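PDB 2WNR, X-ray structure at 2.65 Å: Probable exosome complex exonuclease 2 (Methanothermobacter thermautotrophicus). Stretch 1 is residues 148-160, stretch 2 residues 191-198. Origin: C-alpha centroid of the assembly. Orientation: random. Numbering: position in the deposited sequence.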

ATOM      1  N   GLY A 148      -5.199   3.288 -30.023  1.00 25.31           N
ATOM      2  CA  GLY A 148      -6.346   2.421 -30.308  1.00 24.88           C
ATOM      3  C   GLY A 148      -6.078   0.922 -30.211  1.00 24.86           C
ATOM      4  O   GLY A 148      -5.071   0.419 -30.716  1.00 25.33           O
ATOM      5  N   ASN A 149      -6.993   0.207 -29.566  1.00 23.92           N
ATOM      6  CA  ASN A 149      -6.999  -1.259 -29.579  1.00 24.26           C
ATOM      7  C   ASN A 149      -5.775  -1.876 -28.904  1.00 24.61           C
ATOM      8  O   ASN A 149      -4.848  -2.362 -29.553  1.00 25.61           O
ATOM      9  CB  ASN A 149      -7.179  -1.793 -31.008  1.00 24.01           C
ATOM     10  CG  ASN A 149      -7.440  -3.290 -31.054  1.00 23.26           C
ATOM     11  OD1 ASN A 149      -7.591  -3.947 -30.026  1.00 23.81           O
ATOM     12  ND2 ASN A 149      -7.501  -3.832 -32.265  1.00 25.13           N
ATOM     13  N   LEU A 150      -5.795  -1.851 -27.585  1.00 24.35           N
ATOM     14  CA  LEU A 150      -4.753  -2.441 -26.800  1.00 23.61           C
ATOM     15  C   LEU A 150      -4.796  -3.977 -26.829  1.00 23.82           C
ATOM     16  O   LEU A 150      -3.761  -4.629 -26.854  1.00 23.54           O
ATOM     17  CB  LEU A 150      -4.924  -1.940 -25.382  1.00 25.07           C
ATOM     18  CG  LEU A 150      -4.053  -0.822 -24.806  1.00 23.53           C
ATOM     19  CD1 LEU A 150      -3.356   0.187 -25.728  1.00 21.95           C
ATOM     20  CD2 LEU A 150      -4.667  -0.269 -23.527  1.00 20.54           C
ATOM     21  N   PHE A 151      -6.000  -4.536 -26.840  1.00 23.96           N
ATOM     22  CA  PHE A 151      -6.200  -5.975 -26.703  1.00 24.36           C
ATOM     23  C   PHE A 151      -5.530  -6.793 -27.808  1.00 25.22           C
ATOM     24  O   PHE A 151      -4.807  -7.764 -27.520  1.00 25.26           O
ATOM     25  CB  PHE A 151      -7.695  -6.309 -26.637  1.00 23.13           C
ATOM     26  CG  PHE A 151      -8.421  -5.588 -25.554  1.00 23.81           C
ATOM     27  CD1 PHE A 151      -8.562  -6.163 -24.293  1.00 24.61           C
ATOM     28  CD2 PHE A 151      -8.963  -4.328 -25.784  1.00 26.44           C
ATOM     29  CE1 PHE A 151      -9.228  -5.489 -23.273  1.00 25.39           C
ATOM     30  CE2 PHE A 151      -9.632  -3.643 -24.769  1.00 24.04           C
ATOM     31  CZ  PHE A 151      -9.762  -4.223 -23.512  1.00 24.65           C
ATOM     32  N   ASP A 152      -5.777  -6.402 -29.062  1.00 25.30           N
ATOM     33  CA  ASP A 152      -5.290  -7.174 -30.202  1.00 24.90           C
ATOM     34  C   ASP A 152      -3.783  -7.079 -30.283  1.00 24.45           C
ATOM     35  O   ASP A 152      -3.119  -8.081 -30.526  1.00 26.31           O
ATOM     36  CB  ASP A 152      -5.947  -6.706 -31.496  1.00 24.63           C
ATOM     37  CG  ASP A 152      -7.456  -6.876 -31.480  1.00 27.21           C
ATOM     38  OD1 ASP A 152      -7.984  -7.439 -30.500  1.00 26.60           O
ATOM     39  OD2 ASP A 152      -8.119  -6.452 -32.455  1.00 27.27           O
ATOM     40  N   ALA A 153      -3.260  -5.877 -30.042  1.00 23.55           N
ATOM     41  CA  ALA A 153      -1.822  -5.626 -29.971  1.00 22.70           C
ATOM     42  C   ALA A 153      -1.176  -6.396 -28.819  1.00 23.37           C
ATOM     43  O   ALA A 153      -0.087  -6.953 -28.974  1.00 23.75           O
ATOM     44  CB  ALA A 153      -1.551  -4.145 -29.828  1.00 21.17           C
ATOM     45  N   ALA A 154      -1.866  -6.435 -27.677  1.00 23.70           N
ATOM     46  CA  ALA A 154      -1.356  -7.101 -26.479  1.00 22.40           C
ATOM     47  C   ALA A 154      -1.268  -8.604 -26.668  1.00 23.18           C
ATOM     48  O   ALA A 154      -0.226  -9.198 -26.416  1.00 25.43           O
ATOM     49  CB  ALA A 154      -2.192  -6.751 -25.264  1.00 21.15           C
ATOM     50  N   VAL A 155      -2.350  -9.210 -27.134  1.00 22.89           N
ATOM     51  CA  VAL A 155      -2.384 -10.659 -27.340  1.00 23.18           C
ATOM     52  C   VAL A 155      -1.324 -11.060 -28.365  1.00 24.38           C
ATOM     53  O   VAL A 155      -0.610 -12.051 -28.196  1.00 25.31           O
ATOM     54  CB  VAL A 155      -3.789 -11.134 -27.789  1.00 22.42           C
ATOM     55  CG1 VAL A 155      -3.745 -12.565 -28.287  1.00 21.80           C
ATOM     56  CG2 VAL A 155      -4.781 -10.993 -26.643  1.00 19.97           C
ATOM     57  N   LEU A 156      -1.221 -10.257 -29.418  1.00 24.28           N
ATOM     58  CA  LEU A 156      -0.281 -10.510 -30.495  1.00 24.17           C
ATOM     59  C   LEU A 156       1.165 -10.498 -29.989  1.00 24.23           C
ATOM     60  O   LEU A 156       1.948 -11.380 -30.332  1.00 23.19           O
ATOM     61  CB  LEU A 156      -0.484  -9.474 -31.600  1.00 23.36           C
ATOM     62  CG  LEU A 156       0.187  -9.639 -32.965  1.00 24.96           C
ATOM     63  CD1 LEU A 156       0.241 -11.099 -33.437  1.00 26.07           C
ATOM     64  CD2 LEU A 156      -0.555  -8.786 -33.970  1.00 24.00           C
ATOM     65  N   ALA A 157       1.494  -9.505 -29.164  1.00 23.88           N
ATOM     66  CA  ALA A 157       2.840  -9.339 -28.616  1.00 23.12           C
ATOM     67  C   ALA A 157       3.182 -10.417 -27.576  1.00 23.15           C
ATOM     68  O   ALA A 157       4.313 -10.909 -27.538  1.00 21.94           O
ATOM     69  CB  ALA A 157       3.004  -7.947 -28.019  1.00 21.73           C
ATOM     70  N   THR A 158       2.207 -10.777 -26.742  1.00 22.73           N
ATOM     71  CA  THR A 158       2.394 -11.803 -25.734  1.00 22.40           C
ATOM     72  C   THR A 158       2.636 -13.147 -26.404  1.00 24.46           C
ATOM     73  O   THR A 158       3.597 -13.839 -26.065  1.00 24.33           O
ATOM     74  CB  THR A 158       1.188 -11.900 -24.811  1.00 22.89           C
ATOM     75  OG1 THR A 158       0.860 -10.595 -24.320  1.00 24.34           O
ATOM     76  CG2 THR A 158       1.491 -12.821 -23.626  1.00 23.03           C
ATOM     77  N   VAL A 159       1.779 -13.496 -27.368  1.00 23.91           N
ATOM     78  CA  VAL A 159       1.970 -14.709 -28.148  1.00 23.00           C
ATOM     79  C   VAL A 159       3.345 -14.699 -28.813  1.00 22.79           C
ATOM     80  O   VAL A 159       4.089 -15.685 -28.718  1.00 24.48           O
ATOM     81  CB  VAL A 159       0.825 -14.946 -29.176  1.00 22.98           C
ATOM     82  CG1 VAL A 159       1.187 -16.044 -30.165  1.00 21.53           C
ATOM     83  CG2 VAL A 159      -0.453 -15.342 -28.454  1.00 22.81           C
ATOM     84  N   ALA A 160       3.689 -13.585 -29.457  1.00 21.14           N
ATOM     85  CA  ALA A 160       4.983 -13.467 -30.124  1.00 20.86           C
ATOM     86  C   ALA A 160       6.127 -13.698 -29.134  1.00 20.87           C
ATOM     87  O   ALA A 160       7.032 -14.495 -29.398  1.00 21.48           O
ATOM     88  CB  ALA A 160       5.123 -12.117 -30.816  1.00 19.47           C
ATOM     89  N   ARG A 191      -0.319 -24.945 -29.084  1.00 24.98           N
ATOM     90  CA  ARG A 191      -1.090 -24.286 -30.139  1.00 25.00           C
ATOM     91  C   ARG A 191      -1.100 -22.764 -29.984  1.00 24.78           C
ATOM     92  O   ARG A 191      -0.689 -22.231 -28.956  1.00 24.41           O
ATOM     93  CB  ARG A 191      -2.528 -24.825 -30.205  1.00 26.29           C
ATOM     94  CG  ARG A 191      -3.237 -25.048 -28.863  1.00 26.47           C
ATOM     95  CD  ARG A 191      -4.543 -25.787 -29.103  1.00 28.48           C
ATOM     96  NE  ARG A 191      -5.061 -26.466 -27.916  1.00 35.10           N
ATOM     97  CZ  ARG A 191      -4.694 -27.682 -27.504  1.00 36.00           C
ATOM     98  NH1 ARG A 191      -5.245 -28.203 -26.413  1.00 34.71           N
ATOM     99  NH2 ARG A 191      -3.776 -28.378 -28.166  1.00 33.07           N
ATOM    100  N   LYS A 192      -1.557 -22.072 -31.022  1.00 24.13           N
ATOM    101  CA  LYS A 192      -1.616 -20.615 -31.007  1.00 22.76           C
ATOM    102  C   LYS A 192      -3.054 -20.141 -30.990  1.00 21.70           C
ATOM    103  O   LYS A 192      -3.958 -20.845 -31.442  1.00 22.08           O
ATOM    104  CB  LYS A 192      -0.894 -20.022 -32.219  1.00 23.24           C
ATOM    105  CG  LYS A 192       0.611 -19.867 -32.043  1.00 22.21           C
ATOM    106  CD  LYS A 192       1.328 -19.805 -33.384  1.00 18.02           C
ATOM    107  CE  LYS A 192       1.660 -21.194 -33.886  1.00 25.05           C
ATOM    108  NZ  LYS A 192       2.195 -21.165 -35.274  1.00 29.32           N
ATOM    109  N   ALA A 193      -3.250 -18.949 -30.444  1.00 20.75           N
ATOM    110  CA  ALA A 193      -4.533 -18.272 -30.465  1.00 20.28           C
ATOM    111  C   ALA A 193      -4.262 -16.777 -30.569  1.00 21.59           C
ATOM    112  O   ALA A 193      -3.257 -16.284 -30.044  1.00 22.65           O
ATOM    113  CB  ALA A 193      -5.309 -18.584 -29.215  1.00 17.07           C
ATOM    114  N   LEU A 194      -5.133 -16.057 -31.264  1.00 21.92           N
ATOM    115  CA  LEU A 194      -5.019 -14.603 -31.331  1.00 22.97           C
ATOM    116  C   LEU A 194      -6.387 -13.948 -31.175  1.00 23.95           C
ATOM    117  O   LEU A 194      -7.409 -14.642 -31.122  1.00 24.90           O
ATOM    118  CB  LEU A 194      -4.329 -14.150 -32.625  1.00 22.40           C
ATOM    119  CG  LEU A 194      -2.827 -14.433 -32.781  1.00 22.18           C
ATOM    120  CD1 LEU A 194      -2.339 -13.973 -34.138  1.00 23.24           C
ATOM    121  CD2 LEU A 194      -1.980 -13.807 -31.671  1.00 21.67           C
ATOM    122  N   MET A 195      -6.401 -12.615 -31.130  1.00 23.41           N
ATOM    123  CA  MET A 195      -7.600 -11.882 -30.776  1.00 23.33           C
ATOM    124  C   MET A 195      -7.959 -10.754 -31.737  1.00 24.08           C
ATOM    125  O   MET A 195      -7.097  -9.997 -32.206  1.00 23.74           O
ATOM    126  CB  MET A 195      -7.449 -11.339 -29.362  1.00 23.15           C
ATOM    127  CG  MET A 195      -8.644 -10.594 -28.823  1.00 23.61           C
ATOM    128  SD  MET A 195      -8.500 -10.376 -27.038  1.00 23.59           S
ATOM    129  CE  MET A 195      -8.843 -12.052 -26.474  1.00 23.22           C
ATOM    130  N   CYS A 196      -9.257 -10.652 -32.006  1.00 24.40           N
ATOM    131  CA  CYS A 196      -9.829  -9.569 -32.785  1.00 23.87           C
ATOM    132  C   CYS A 196     -10.770  -8.750 -31.913  1.00 23.80           C
ATOM    133  O   CYS A 196     -11.644  -9.310 -31.247  1.00 24.76           O
ATOM    134  CB  CYS A 196     -10.607 -10.142 -33.958  1.00 23.23           C
ATOM    135  SG  CYS A 196      -9.589 -10.907 -35.210  1.00 26.49           S
ATOM    136  N   THR A 197     -10.582  -7.431 -31.914  1.00 22.85           N
ATOM    137  CA  THR A 197     -11.455  -6.514 -31.195  1.00 22.08           C
ATOM    138  C   THR A 197     -12.254  -5.692 -32.190  1.00 22.23           C
ATOM    139  O   THR A 197     -11.698  -5.137 -33.138  1.00 22.45           O
ATOM    140  CB  THR A 197     -10.664  -5.570 -30.270  1.00 22.38           C
ATOM    141  OG1 THR A 197     -10.004  -6.340 -29.263  1.00 24.00           O
ATOM    142  CG2 THR A 197     -11.585  -4.591 -29.574  1.00 21.26           C
ATOM    143  N   PHE A 198     -13.561  -5.622 -31.957  1.00 22.11           N
ATOM    144  CA  PHE A 198     -14.489  -4.873 -32.799  1.00 22.01           C
ATOM    145  C   PHE A 198     -15.116  -3.741 -32.011  1.00 22.28           C
ATOM    146  O   PHE A 198     -15.312  -3.858 -30.808  1.00 23.52           O
ATOM    147  CB  PHE A 198     -15.606  -5.790 -33.300  1.00 22.37           C
ATOM    148  CG  PHE A 198     -15.117  -6.970 -34.073  1.00 22.23           C
ATOM    149  CD1 PHE A 198     -15.136  -6.958 -35.454  1.00 18.85           C
ATOM    150  CD2 PHE A 198     -14.639  -8.099 -33.418  1.00 22.59           C
ATOM    151  CE1 PHE A 198     -14.680  -8.055 -36.178  1.00 22.96           C
ATOM    152  CE2 PHE A 198     -14.181  -9.203 -34.133  1.00 21.42           C
ATOM    153  CZ  PHE A 198     -14.200  -9.184 -35.511  1.00 20.18           C
TER
HETATM  154  O   HOH W   1      -4.430 -10.612 -31.392  1.00 14.90           O

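How does the helix meet the strand? The helix of the first stretch runs nearly antiparallel to the strand of the second, with 173° between their directions and axes 7.2 Å apart at closest approach. The backbones are nearest at D152 and M195, whose CA atoms are 5.3 Å apart, and the spacing widens to 7.5 Å between the CA atoms of V159 and K192.

What does M195 contribute, as the residue that covers the most surface? Its side chain points toward the helix, and its sulfur settles among apolar atoms of successive turns: SD lies 3.8 Å from V155 CG2 and 4.2 Å from F151 CB. Its backbone is tied in as well, through water 1, which accepts from M195 N at 2.8 Å and donates to D152 O at 3.0 Å.

How does L194 reach the helix when its CA-to-CB bond points sideways? The end of the side chain comes nearer. L194 CD2 lies 4.0 Å from V155 CG1, 3.9 Å from L156 CD1 and 3.9 Å from V159 CG2, so a single carbon touches three helix residues. L194 CD1 lies equally close to L156 CD1, at 3.9 Å.

What holds the polar end of the contact? Here D152 grips T197 with both carboxylate oxygens: T197 OG1 donates to D152 OD1 at 2.6 Å, and T197 N donates to D152 OD2 at 2.7 Å. One residue of the strand is thus held by side chain and backbone together. The carboxylate is itself steadied by N149, whose ND2 donates to D152 OD2 at 2.7 Å, while D152 N donates to N149 OD1 at 3.2 Å, capping the helix. N149 thus caps the helix and also bonds to D152 OD2, the same oxygen that accepts from T197 N.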